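Local coordinates for KLLA0E08119p (PDB 3VA7), which is the carboxylase part of a larger biotin-dependent enzyme and probably makes urea-1-carboxylate from urea, hydrogencarbonate and ATP, at residues W921-M932 / L1070-V1081; R1022-M1032 / Y1044-T1052. All coordinates share one frame; numbering follows the deposited sequence.

Contact 1: residues W921-M932 / L1070-V1081; sequences WNVKSKIFKLPM and LTPFDQVEFYPV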
loop_
_atom_site.group_PDB
_atom_site.type_symbol
_atom_site.label_atom_id
_atom_site.label_comp_id
_atom_site.label_asym_id
_atom_site.label_seq_id
_atom_site.Cartn_x
_atom_site.Cartn_y
_atom_site.Cartn_z
ATOM N N TRP A 921 26.225 8.588 29.444
ATOM C CA TRP A 921 24.956 9.036 28.842
ATOM C C TRP A 921 23.805 8.010 28.943
ATOM O O TRP A 921 24.050 6.815 29.123
ATOM C CB TRP A 921 25.187 9.451 27.398
ATOM C CG TRP A 921 25.845 8.404 26.511
ATOM C CD1 TRP A 921 27.200 8.245 26.270
ATOM C CD2 TRP A 921 25.183 7.412 25.707
ATOM N NE1 TRP A 921 27.403 7.213 25.389
ATOM C CE2 TRP A 921 26.191 6.683 25.028
ATOM C CE3 TRP A 921 23.845 7.055 25.520
ATOM C CZ2 TRP A 921 25.901 5.612 24.176
ATOM C CZ3 TRP A 921 23.544 5.986 24.660
ATOM C CH2 TRP A 921 24.578 5.289 23.990
ATOM N N ASN A 922 22.565 8.471 28.840
ATOM C CA ASN A 922 21.442 7.567 28.656
ATOM C C ASN A 922 20.440 8.031 27.603
ATOM O O ASN A 922 20.479 9.164 27.194
ATOM C CB ASN A 922 20.744 7.263 29.973
ATOM C CG ASN A 922 20.322 8.504 30.713
ATOM O OD1 ASN A 922 21.074 8.996 31.543
ATOM N ND2 ASN A 922 19.125 9.023 30.422
ATOM N N VAL A 923 19.579 7.130 27.127
ATOM C CA VAL A 923 18.582 7.432 26.079
ATOM C C VAL A 923 17.340 6.607 26.330
ATOM O O VAL A 923 17.416 5.518 26.864
ATOM C CB VAL A 923 19.073 7.059 24.641
ATOM C CG1 VAL A 923 19.885 8.089 24.064
ATOM C CG2 VAL A 923 19.852 5.763 24.644
ATOM N N LYS A 924 16.195 7.120 25.944
ATOM C CA LYS A 924 14.972 6.336 25.952
ATOM C C LYS A 924 15.213 5.206 24.959
ATOM O O LYS A 924 15.791 5.417 23.871
ATOM C CB LYS A 924 13.780 7.192 25.509
ATOM C CG LYS A 924 13.405 8.389 26.444
ATOM C CD LYS A 924 11.955 8.274 27.067
ATOM C CE LYS A 924 10.855 8.972 26.183
ATOM N NZ LYS A 924 9.431 8.524 26.508
ATOM N N SER A 925 14.832 3.995 25.343
ATOM C CA SER A 925 14.996 2.846 24.457
ATOM C C SER A 925 13.812 1.898 24.550
ATOM O O SER A 925 13.571 1.334 25.628
ATOM C CB SER A 925 16.266 2.103 24.837
ATOM O OG SER A 925 16.499 1.038 23.947
ATOM N N LYS A 926 13.083 1.738 23.452
ATOM C CA LYS A 926 12.019 0.695 23.357
ATOM C C LYS A 926 12.578 -0.717 23.054
ATOM O O LYS A 926 13.406 -0.890 22.159
ATOM C CB LYS A 926 10.896 1.053 22.354
ATOM C CG LYS A 926 10.100 2.311 22.708
ATOM C CD LYS A 926 8.854 2.517 21.842
ATOM C CE LYS A 926 8.459 4.023 21.763
ATOM N NZ LYS A 926 9.249 4.827 20.693
ATOM N N ILE A 927 12.142 -1.696 23.839
ATOM C CA ILE A 927 12.587 -3.120 23.737
ATOM C C ILE A 927 11.502 -3.942 23.086
ATOM O O ILE A 927 10.420 -4.110 23.645
ATOM C CB ILE A 927 12.889 -3.774 25.147
ATOM C CG1 ILE A 927 13.901 -2.939 25.931
ATOM C CG2 ILE A 927 13.409 -5.190 24.997
ATOM C CD1 ILE A 927 13.798 -3.183 27.399
ATOM N N PHE A 928 11.812 -4.421 21.894
ATOM C CA PHE A 928 10.903 -5.231 21.108
ATOM C C PHE A 928 11.304 -6.704 21.231
ATOM O O PHE A 928 12.475 -7.060 20.979
ATOM C CB PHE A 928 10.982 -4.802 19.623
ATOM C CG PHE A 928 10.244 -3.503 19.304
ATOM C CD1 PHE A 928 10.784 -2.276 19.659
ATOM C CD2 PHE A 928 8.994 -3.525 18.683
ATOM C CE1 PHE A 928 10.092 -1.042 19.390
ATOM C CE2 PHE A 928 8.296 -2.306 18.415
ATOM C CZ PHE A 928 8.871 -1.059 18.760
ATOM N N LYS A 929 10.339 -7.558 21.582
ATOM C CA LYS A 929 10.538 -9.000 21.505
ATOM C C LYS A 929 9.726 -9.601 20.362
ATOM O O LYS A 929 8.461 -9.612 20.386
ATOM C CB LYS A 929 10.176 -9.647 22.844
ATOM C CG LYS A 929 11.368 -9.600 23.800
ATOM C CD LYS A 929 10.953 -9.659 25.228
ATOM C CE LYS A 929 12.209 -9.477 26.094
ATOM N NZ LYS A 929 11.785 -9.462 27.526
ATOM N N LEU A 930 10.440 -10.099 19.358
ATOM C CA LEU A 930 9.807 -10.420 18.096
ATOM C C LEU A 930 9.975 -11.896 17.713
ATOM O O LEU A 930 11.107 -12.426 17.762
ATOM C CB LEU A 930 10.427 -9.521 17.004
ATOM C CG LEU A 930 10.226 -7.986 17.075
ATOM C CD1 LEU A 930 10.760 -7.350 15.845
ATOM C CD2 LEU A 930 8.734 -7.647 17.211
ATOM N N PRO A 931 8.879 -12.565 17.296
ATOM C CA PRO A 931 8.958 -13.977 16.946
ATOM C C PRO A 931 9.760 -14.169 15.682
ATOM O O PRO A 931 9.569 -13.436 14.729
ATOM C CB PRO A 931 7.502 -14.351 16.649
ATOM C CG PRO A 931 6.862 -13.070 16.294
ATOM C CD PRO A 931 7.542 -12.008 17.025
ATOM N N MET A 932 10.621 -15.175 15.638
ATOM C CA MET A 932 11.336 -15.461 14.381
ATOM C C MET A 932 11.423 -16.974 14.097
ATOM O O MET A 932 11.840 -17.805 14.952
ATOM C CB MET A 932 12.716 -14.794 14.412
ATOM C CG MET A 932 13.534 -14.981 13.164
ATOM S SD MET A 932 15.277 -15.353 13.587
ATOM C CE MET A 932 15.155 -17.095 13.557
ATOM N N LEU A 1070 10.363 1.070 14.745
ATOM C CA LEU A 1070 11.610 1.224 15.494
ATOM C C LEU A 1070 12.227 2.608 15.477
ATOM O O LEU A 1070 11.959 3.411 14.599
ATOM C CB LEU A 1070 12.644 0.204 15.019
ATOM C CG LEU A 1070 12.153 -1.233 14.889
ATOM C CD1 LEU A 1070 13.198 -2.116 14.337
ATOM C CD2 LEU A 1070 11.667 -1.786 16.221
ATOM N N THR A 1071 13.086 2.876 16.457
ATOM C CA THR A 1071 13.817 4.125 16.510
ATOM C C THR A 1071 15.244 3.761 16.872
ATOM O O THR A 1071 15.464 2.792 17.630
ATOM C CB THR A 1071 13.251 5.023 17.624
ATOM O OG1 THR A 1071 11.903 5.347 17.329
ATOM C CG2 THR A 1071 14.066 6.293 17.743
ATOM N N PRO A 1072 16.225 4.547 16.382
ATOM C CA PRO A 1072 17.609 4.305 16.838
ATOM C C PRO A 1072 17.708 4.285 18.350
ATOM O O PRO A 1072 17.006 5.081 19.050
ATOM C CB PRO A 1072 18.384 5.481 16.262
ATOM C CG PRO A 1072 17.564 5.870 15.008
ATOM C CD PRO A 1072 16.139 5.621 15.374
ATOM N N PHE A 1073 18.550 3.365 18.847
ATOM C CA PHE A 1073 18.710 3.076 20.297
ATOM C C PHE A 1073 17.701 2.096 20.895
ATOM O O PHE A 1073 17.930 1.631 21.992
ATOM C CB PHE A 1073 18.770 4.344 21.156
ATOM C CG PHE A 1073 19.879 5.256 20.788
ATOM C CD1 PHE A 1073 19.613 6.546 20.339
ATOM C CD2 PHE A 1073 21.195 4.829 20.851
ATOM C CE1 PHE A 1073 20.657 7.375 19.987
ATOM C CE2 PHE A 1073 22.254 5.668 20.487
ATOM C CZ PHE A 1073 21.995 6.916 20.051
ATOM N N ASP A 1074 16.596 1.812 20.201
ATOM C CA ASP A 1074 15.760 0.663 20.524
ATOM C C ASP A 1074 16.510 -0.672 20.458
ATOM O O ASP A 1074 17.590 -0.828 19.814
ATOM C CB ASP A 1074 14.580 0.544 19.560
ATOM C CG ASP A 1074 13.477 1.590 19.820
ATOM O OD1 ASP A 1074 13.576 2.320 20.843
ATOM O OD2 ASP A 1074 12.517 1.668 18.997
ATOM N N GLN A 1075 15.877 -1.655 21.077
ATOM C CA GLN A 1075 16.416 -3.006 21.126
ATOM C C GLN A 1075 15.441 -4.033 20.598
ATOM O O GLN A 1075 14.231 -4.053 20.947
ATOM C CB GLN A 1075 16.797 -3.376 22.557
ATOM C CG GLN A 1075 18.146 -2.849 22.984
ATOM C CD GLN A 1075 18.306 -2.766 24.480
ATOM O OE1 GLN A 1075 18.280 -3.788 25.192
ATOM N NE2 GLN A 1075 18.479 -1.543 24.975
ATOM N N VAL A 1076 15.976 -4.908 19.765
ATOM C CA VAL A 1076 15.191 -6.005 19.221
ATOM C C VAL A 1076 15.773 -7.243 19.766
ATOM O O VAL A 1076 16.992 -7.452 19.667
ATOM C CB VAL A 1076 15.245 -6.035 17.675
ATOM C CG1 VAL A 1076 14.633 -7.358 17.100
ATOM C CG2 VAL A 1076 14.491 -4.815 17.118
ATOM N N GLU A 1077 14.912 -8.071 20.343
ATOM C CA GLU A 1077 15.292 -9.467 20.771
ATOM C C GLU A 1077 14.476 -10.506 20.010
ATOM O O GLU A 1077 13.287 -10.316 19.779
ATOM C CB GLU A 1077 15.133 -9.692 22.277
ATOM C CG GLU A 1077 16.184 -8.975 23.136
ATOM C CD GLU A 1077 16.089 -9.343 24.649
ATOM O OE1 GLU A 1077 16.032 -8.431 25.510
ATOM O OE2 GLU A 1077 16.080 -10.565 24.976
ATOM N N PHE A 1078 15.096 -11.590 19.596
ATOM C CA PHE A 1078 14.306 -12.636 18.940
ATOM C C PHE A 1078 13.892 -13.817 19.857
ATOM O O PHE A 1078 14.659 -14.219 20.752
ATOM C CB PHE A 1078 15.054 -13.143 17.731
ATOM C CG PHE A 1078 15.120 -12.160 16.611
ATOM C CD1 PHE A 1078 16.349 -11.837 16.045
ATOM C CD2 PHE A 1078 13.951 -11.586 16.108
ATOM C CE1 PHE A 1078 16.422 -10.911 15.007
ATOM C CE2 PHE A 1078 13.992 -10.701 15.077
ATOM C CZ PHE A 1078 15.231 -10.334 14.495
ATOM N N TYR A 1079 12.679 -14.339 19.654
ATOM C CA TYR A 1079 12.274 -15.602 20.284
ATOM C C TYR A 1079 11.808 -16.623 19.240
ATOM O O TYR A 1079 11.196 -16.259 18.211
ATOM C CB TYR A 1079 11.245 -15.400 21.431
ATOM C CG TYR A 1079 9.850 -14.937 21.018
ATOM C CD1 TYR A 1079 8.870 -15.864 20.633
ATOM C CD2 TYR A 1079 9.525 -13.560 21.004
ATOM C CE1 TYR A 1079 7.637 -15.450 20.237
ATOM C CE2 TYR A 1079 8.271 -13.118 20.620
ATOM C CZ TYR A 1079 7.330 -14.060 20.246
ATOM O OH TYR A 1079 6.094 -13.629 19.867
ATOM N N PRO A 1080 12.114 -17.904 19.472
ATOM C CA PRO A 1080 11.823 -19.026 18.498
ATOM C C PRO A 1080 10.345 -19.350 18.303
ATOM O O PRO A 1080 9.650 -19.533 19.283
ATOM C CB PRO A 1080 12.466 -20.228 19.169
ATOM C CG PRO A 1080 12.429 -19.826 20.691
ATOM C CD PRO A 1080 12.837 -18.390 20.665
ATOM N N VAL A 1081 9.882 -19.312 17.056
ATOM C CA VAL A 1081 8.648 -19.934 16.614
ATOM C C VAL A 1081 8.893 -20.769 15.352
ATOM O O VAL A 1081 9.893 -20.591 14.591
ATOM C CB VAL A 1081 7.495 -18.958 16.240
ATOM C CG1 VAL A 1081 6.957 -18.278 17.439
ATOM C CG2 VAL A 1081 7.877 -17.972 15.080
HETATM O O HOH W 1 15.205 5.964 21.275
HETATM O O HOH W 2 10.304 3.018 18.524
#

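Contact 2: residues R1022-M1032 / Y1044-T1052; sequences RGVVGIGGMYM and YQLVGRTIT. With URE (urea), chain C.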
loop_
_atom_site.group_PDB
_atom_site.type_symbol
_atom_site.label_atom_id
_atom_site.label_comp_id
_atom_site.label_asym_id
_atom_site.label_seq_id
_atom_site.Cartn_x
_atom_site.Cartn_y
_atom_site.Cartn_z
ATOM N N ARG A 1022 9.364 -10.333 2.663
ATOM C CA ARG A 1022 8.980 -9.480 3.811
ATOM C C ARG A 1022 9.217 -10.171 5.156
ATOM O O ARG A 1022 8.794 -11.306 5.374
ATOM C CB ARG A 1022 7.498 -9.131 3.638
ATOM C CG ARG A 1022 6.770 -8.419 4.778
ATOM C CD ARG A 1022 5.636 -7.590 4.228
ATOM N NE ARG A 1022 4.394 -7.633 5.027
ATOM C CZ ARG A 1022 3.601 -8.690 5.141
ATOM N NH1 ARG A 1022 3.935 -9.811 4.535
ATOM N NH2 ARG A 1022 2.486 -8.642 5.849
ATOM N N GLY A 1023 9.909 -9.494 6.057
ATOM C CA GLY A 1023 10.160 -10.009 7.403
ATOM C C GLY A 1023 11.422 -10.838 7.549
ATOM O O GLY A 1023 11.807 -11.181 8.671
ATOM N N VAL A 1024 12.077 -11.157 6.432
ATOM C CA VAL A 1024 13.371 -11.873 6.481
ATOM C C VAL A 1024 14.392 -11.159 7.388
ATOM O O VAL A 1024 14.505 -9.931 7.356
ATOM C CB VAL A 1024 13.928 -12.070 5.074
ATOM C CG1 VAL A 1024 15.379 -12.436 5.104
ATOM C CG2 VAL A 1024 13.116 -13.160 4.328
ATOM N N VAL A 1025 15.090 -11.908 8.234
ATOM C CA VAL A 1025 16.108 -11.349 9.066
ATOM C C VAL A 1025 17.476 -11.615 8.462
ATOM O O VAL A 1025 17.772 -12.776 8.007
ATOM C CB VAL A 1025 16.013 -11.958 10.458
ATOM C CG1 VAL A 1025 17.257 -11.657 11.336
ATOM C CG2 VAL A 1025 14.681 -11.508 11.146
ATOM N N GLY A 1026 18.320 -10.578 8.423
ATOM C CA GLY A 1026 19.619 -10.740 7.857
ATOM C C GLY A 1026 20.802 -10.426 8.755
ATOM O O GLY A 1026 20.662 -9.760 9.816
ATOM N N ILE A 1027 21.980 -10.903 8.317
ATOM C CA ILE A 1027 23.219 -10.623 9.003
ATOM C C ILE A 1027 24.203 -10.227 7.958
ATOM O O ILE A 1027 24.491 -10.972 7.031
ATOM C CB ILE A 1027 23.736 -11.781 9.893
ATOM C CG1 ILE A 1027 22.645 -12.240 10.863
ATOM C CG2 ILE A 1027 24.984 -11.383 10.673
ATOM C CD1 ILE A 1027 22.600 -11.471 12.197
ATOM N N GLY A 1028 24.704 -8.998 8.114
ATOM C CA GLY A 1028 25.636 -8.392 7.152
ATOM C C GLY A 1028 26.852 -7.976 7.912
ATOM O O GLY A 1028 26.807 -6.987 8.702
ATOM N N GLY A 1029 27.940 -8.715 7.696
ATOM C CA GLY A 1029 29.118 -8.574 8.566
ATOM C C GLY A 1029 28.621 -8.818 9.981
ATOM O O GLY A 1029 27.995 -9.847 10.250
ATOM N N MET A 1030 28.831 -7.873 10.887
ATOM C CA MET A 1030 28.285 -8.066 12.257
ATOM C C MET A 1030 26.876 -7.486 12.504
ATOM O O MET A 1030 26.351 -7.603 13.616
ATOM C CB MET A 1030 29.248 -7.531 13.287
ATOM C CG MET A 1030 28.989 -6.121 13.712
ATOM S SD MET A 1030 30.514 -5.383 14.348
ATOM C CE MET A 1030 29.923 -3.825 15.031
ATOM N N TYR A 1031 26.259 -6.908 11.472
ATOM C CA TYR A 1031 25.017 -6.188 11.673
ATOM C C TYR A 1031 23.824 -7.052 11.354
ATOM O O TYR A 1031 23.910 -7.981 10.550
ATOM C CB TYR A 1031 24.970 -4.835 10.886
ATOM C CG TYR A 1031 26.051 -3.843 11.310
ATOM C CD1 TYR A 1031 27.184 -3.642 10.498
ATOM C CD2 TYR A 1031 25.989 -3.177 12.535
ATOM C CE1 TYR A 1031 28.170 -2.791 10.857
ATOM C CE2 TYR A 1031 27.014 -2.293 12.934
ATOM C CZ TYR A 1031 28.103 -2.104 12.088
ATOM O OH TYR A 1031 29.174 -1.267 12.422
ATOM N N MET A 1032 22.706 -6.713 11.991
ATOM C CA MET A 1032 21.456 -7.397 11.800
ATOM C C MET A 1032 20.430 -6.476 11.176
ATOM O O MET A 1032 20.340 -5.320 11.555
ATOM C CB MET A 1032 20.951 -7.855 13.147
ATOM C CG MET A 1032 19.654 -8.580 13.021
ATOM S SD MET A 1032 18.243 -7.550 13.438
ATOM C CE MET A 1032 17.323 -7.961 12.053
ATOM N N TYR A 1044 22.295 -8.676 2.707
ATOM C CA TYR A 1044 22.680 -9.402 3.956
ATOM C C TYR A 1044 22.495 -10.952 3.841
ATOM O O TYR A 1044 21.668 -11.434 3.045
ATOM C CB TYR A 1044 21.862 -8.905 5.135
ATOM C CG TYR A 1044 22.321 -7.607 5.780
ATOM C CD1 TYR A 1044 22.268 -7.454 7.184
ATOM C CD2 TYR A 1044 22.757 -6.513 5.018
ATOM C CE1 TYR A 1044 22.669 -6.277 7.792
ATOM C CE2 TYR A 1044 23.125 -5.312 5.622
ATOM C CZ TYR A 1044 23.085 -5.210 7.013
ATOM O OH TYR A 1044 23.471 -4.043 7.641
ATOM N N GLN A 1045 23.272 -11.695 4.633
ATOM C CA GLN A 1045 23.140 -13.154 4.814
ATOM C C GLN A 1045 21.844 -13.494 5.507
ATOM O O GLN A 1045 21.528 -12.955 6.562
ATOM C CB GLN A 1045 24.337 -13.709 5.582
ATOM C CG GLN A 1045 25.718 -13.382 4.903
ATOM C CD GLN A 1045 25.854 -13.974 3.515
ATOM O OE1 GLN A 1045 26.638 -13.482 2.678
ATOM N NE2 GLN A 1045 25.098 -15.028 3.246
ATOM N N LEU A 1046 21.063 -14.362 4.894
ATOM C CA LEU A 1046 19.705 -14.640 5.338
ATOM C C LEU A 1046 19.628 -15.817 6.313
ATOM O O LEU A 1046 20.149 -16.875 6.080
ATOM C CB LEU A 1046 18.779 -14.863 4.132
ATOM C CG LEU A 1046 18.879 -13.833 3.006
ATOM C CD1 LEU A 1046 18.013 -14.220 1.835
ATOM C CD2 LEU A 1046 18.575 -12.358 3.468
ATOM N N VAL A 1047 18.862 -15.637 7.378
ATOM C CA VAL A 1047 19.002 -16.428 8.581
ATOM C C VAL A 1047 17.612 -16.887 9.057
ATOM O O VAL A 1047 17.481 -17.937 9.679
ATOM C CB VAL A 1047 19.765 -15.494 9.504
ATOM C CG1 VAL A 1047 19.052 -15.037 10.777
ATOM C CG2 VAL A 1047 21.189 -15.837 9.569
ATOM N N GLY A 1048 16.547 -16.163 8.719
ATOM C CA GLY A 1048 15.234 -16.550 9.215
ATOM C C GLY A 1048 14.233 -15.440 9.021
ATOM O O GLY A 1048 14.524 -14.458 8.310
ATOM N N ARG A 1049 13.048 -15.562 9.612
ATOM C CA ARG A 1049 12.043 -14.553 9.346
ATOM C C ARG A 1049 11.186 -14.206 10.560
ATOM O O ARG A 1049 10.786 -15.094 11.300
ATOM C CB ARG A 1049 11.213 -14.972 8.138
ATOM C CG ARG A 1049 10.238 -13.975 7.628
ATOM C CD ARG A 1049 9.496 -14.497 6.357
ATOM N NE ARG A 1049 9.148 -15.915 6.398
ATOM C CZ ARG A 1049 7.908 -16.402 6.324
ATOM N NH1 ARG A 1049 6.869 -15.601 6.139
ATOM N NH2 ARG A 1049 7.715 -17.713 6.388
ATOM N N THR A 1050 10.963 -12.897 10.758
ATOM C CA THR A 1050 10.006 -12.320 11.713
ATOM C C THR A 1050 8.848 -11.679 10.970
ATOM O O THR A 1050 8.558 -12.006 9.799
ATOM C CB THR A 1050 10.538 -11.055 12.418
ATOM O OG1 THR A 1050 11.907 -10.772 12.070
ATOM C CG2 THR A 1050 10.250 -11.052 13.914
ATOM N N ILE A 1051 8.206 -10.741 11.677
ATOM C CA ILE A 1051 7.176 -9.872 11.142
ATOM C C ILE A 1051 7.813 -8.518 10.785
ATOM O O ILE A 1051 8.729 -8.041 11.483
ATOM C CB ILE A 1051 6.056 -9.557 12.195
ATOM C CG1 ILE A 1051 6.657 -8.809 13.419
ATOM C CG2 ILE A 1051 5.262 -10.780 12.514
ATOM C CD1 ILE A 1051 5.750 -8.521 14.546
ATOM N N THR A 1052 7.267 -7.877 9.754
ATOM C CA THR A 1052 7.710 -6.556 9.336
ATOM C C THR A 1052 7.599 -5.565 10.455
ATOM O O THR A 1052 6.615 -5.549 11.186
ATOM C CB THR A 1052 6.875 -6.013 8.133
ATOM O OG1 THR A 1052 7.433 -4.752 7.723
ATOM C CG2 THR A 1052 5.427 -5.866 8.495
HETATM C C URE C . 20.567 -4.998 3.189
HETATM O O URE C . 19.927 -4.823 4.257
HETATM N N1 URE C . 20.248 -5.928 2.324
HETATM N N2 URE C . 21.643 -4.305 2.790
HETATM O O HOH W 3 7.157 -11.442 7.606
#

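Contact 1: residues W921-M932 / L1070-V1081
Tyr1079 turns its first torsion (chi1 69°) so that CG sits between its own backbone N and carbonyl carbon, and the ring folds back over Pro931. CA of Pro931 lies 3.6 Å above the middle of the ring, while Lys929 O meets the ring edge in plane. On the opposite face of the sheet, Phe928 instead sets CG beside its backbone N (chi1 -77°), which presents one ring face to Leu1070, whose CD2 stands 3.6 Å from the Phe928 ring centroid. Further along this face, SD of Met932 rests over the Phe1078 ring, 4.5 Å from its centroid, a Met-aromatic contact.

Between these two layers of side chains the strands run parallel, Ile927 opposite Gln1075 through Met932 opposite Pro1080. Every second residue of 921-932 from Phe928 on bonds to the residues on either side of the one it faces: Phe928, opposite Val1076, gives its N-H to Gln1075 O and receives that of Glu1077 on its own O. Asp1074 anchors the start of the pairing. Its OD1 accepts Lys926 N (2.7 Å) from above the carboxylate plane, and its OD2 accepts Thr1071 N (2.9 Å), steadying the type II turn from Thr1071 to Asp1074. A water joins OD2 to Thr1071 OG1 and Lys926 NZ, giving this buried carboxylate several donors.

A separate aromatic group forms at the start of 921-932, where Val923 CG1 packs over one face of Phe1073 and Trp921 meets that ring obliquely. Helix 859-875 adds to this group: Tyr863 stacks on Trp921 and Asn860 OD1 accepts a hydrogen bond from its NE1. The strand pair is central to a mixed sheet of the carboxyltransferase domain, with strand 1101-1108 antiparallel to 922-934 and strand 984-989 antiparallel to 1075-1081.

Contact 2: residues R1022-M1032 / Y1044-T1052
Tyr1044 lays one ring face over Gly1028, whose CA is 3.6 Å from the Tyr1044 ring centroid, and its CD2 comes within 3.2 Å of the urea carbon, making it part of the urea pocket. Its OH is hydrogen-bonded to Asp728. Gln1045 forms both backbone bonds of an antiparallel hydrogen-bonded pair with Ile1027. Leu1046 then reaches past Gly1026 to place CD2 on Val1024 CG1 (3.6 Å). At Val1047 and Gly1048 the register slips by one: Val1047 N binds Val1025 O, and Gly1048 O takes Val1025 N nearly straight (177°), a beta bulge. The branches of Val1047 reach Val1025 and Ile1027. With CG anti to its backbone N (chi1 -173°), Arg1049 runs its aliphatic stem along Arg1022 and Gly1023, its CD 3.4 Å from Arg1022 O, and sends its guanidinium to Asp936 and Glu1087. The pairing ends with Thr1050 N hydrogen-bonded to Gly1023 O (2.8 Å), and a water ties Thr1050 O to Arg1022 O. Helix 960-967 packs on Gln1045 to Val1047, helix 1083-1094 on Arg1049 and Ile1051, and strand 1031-1034 pairs with 1024-1028 along its other edge.

Overall arrangement
Contact 2 is nested within the long excursion that separates the two strands of contact 1, and both belong to one mixed sheet, in which strand 922-934 also pairs antiparallel with strand 1045-1049. Their centres are 15 Å apart. They meet through Leu930 CB on Thr1050 CG2 (3.5 Å) and Phe1078 CZ on Val1025 CG2 (3.6 Å), so the apolar face of the parallel pair continues onto the antiparallel pair of contact 2. Contact 2 carries the link to the reaction: the Tyr1044 side chain touches urea and is about 6 Å from the bound biotin group. Contact 1 lies further back, the Leu1070 side chain being about 12 Å from urea.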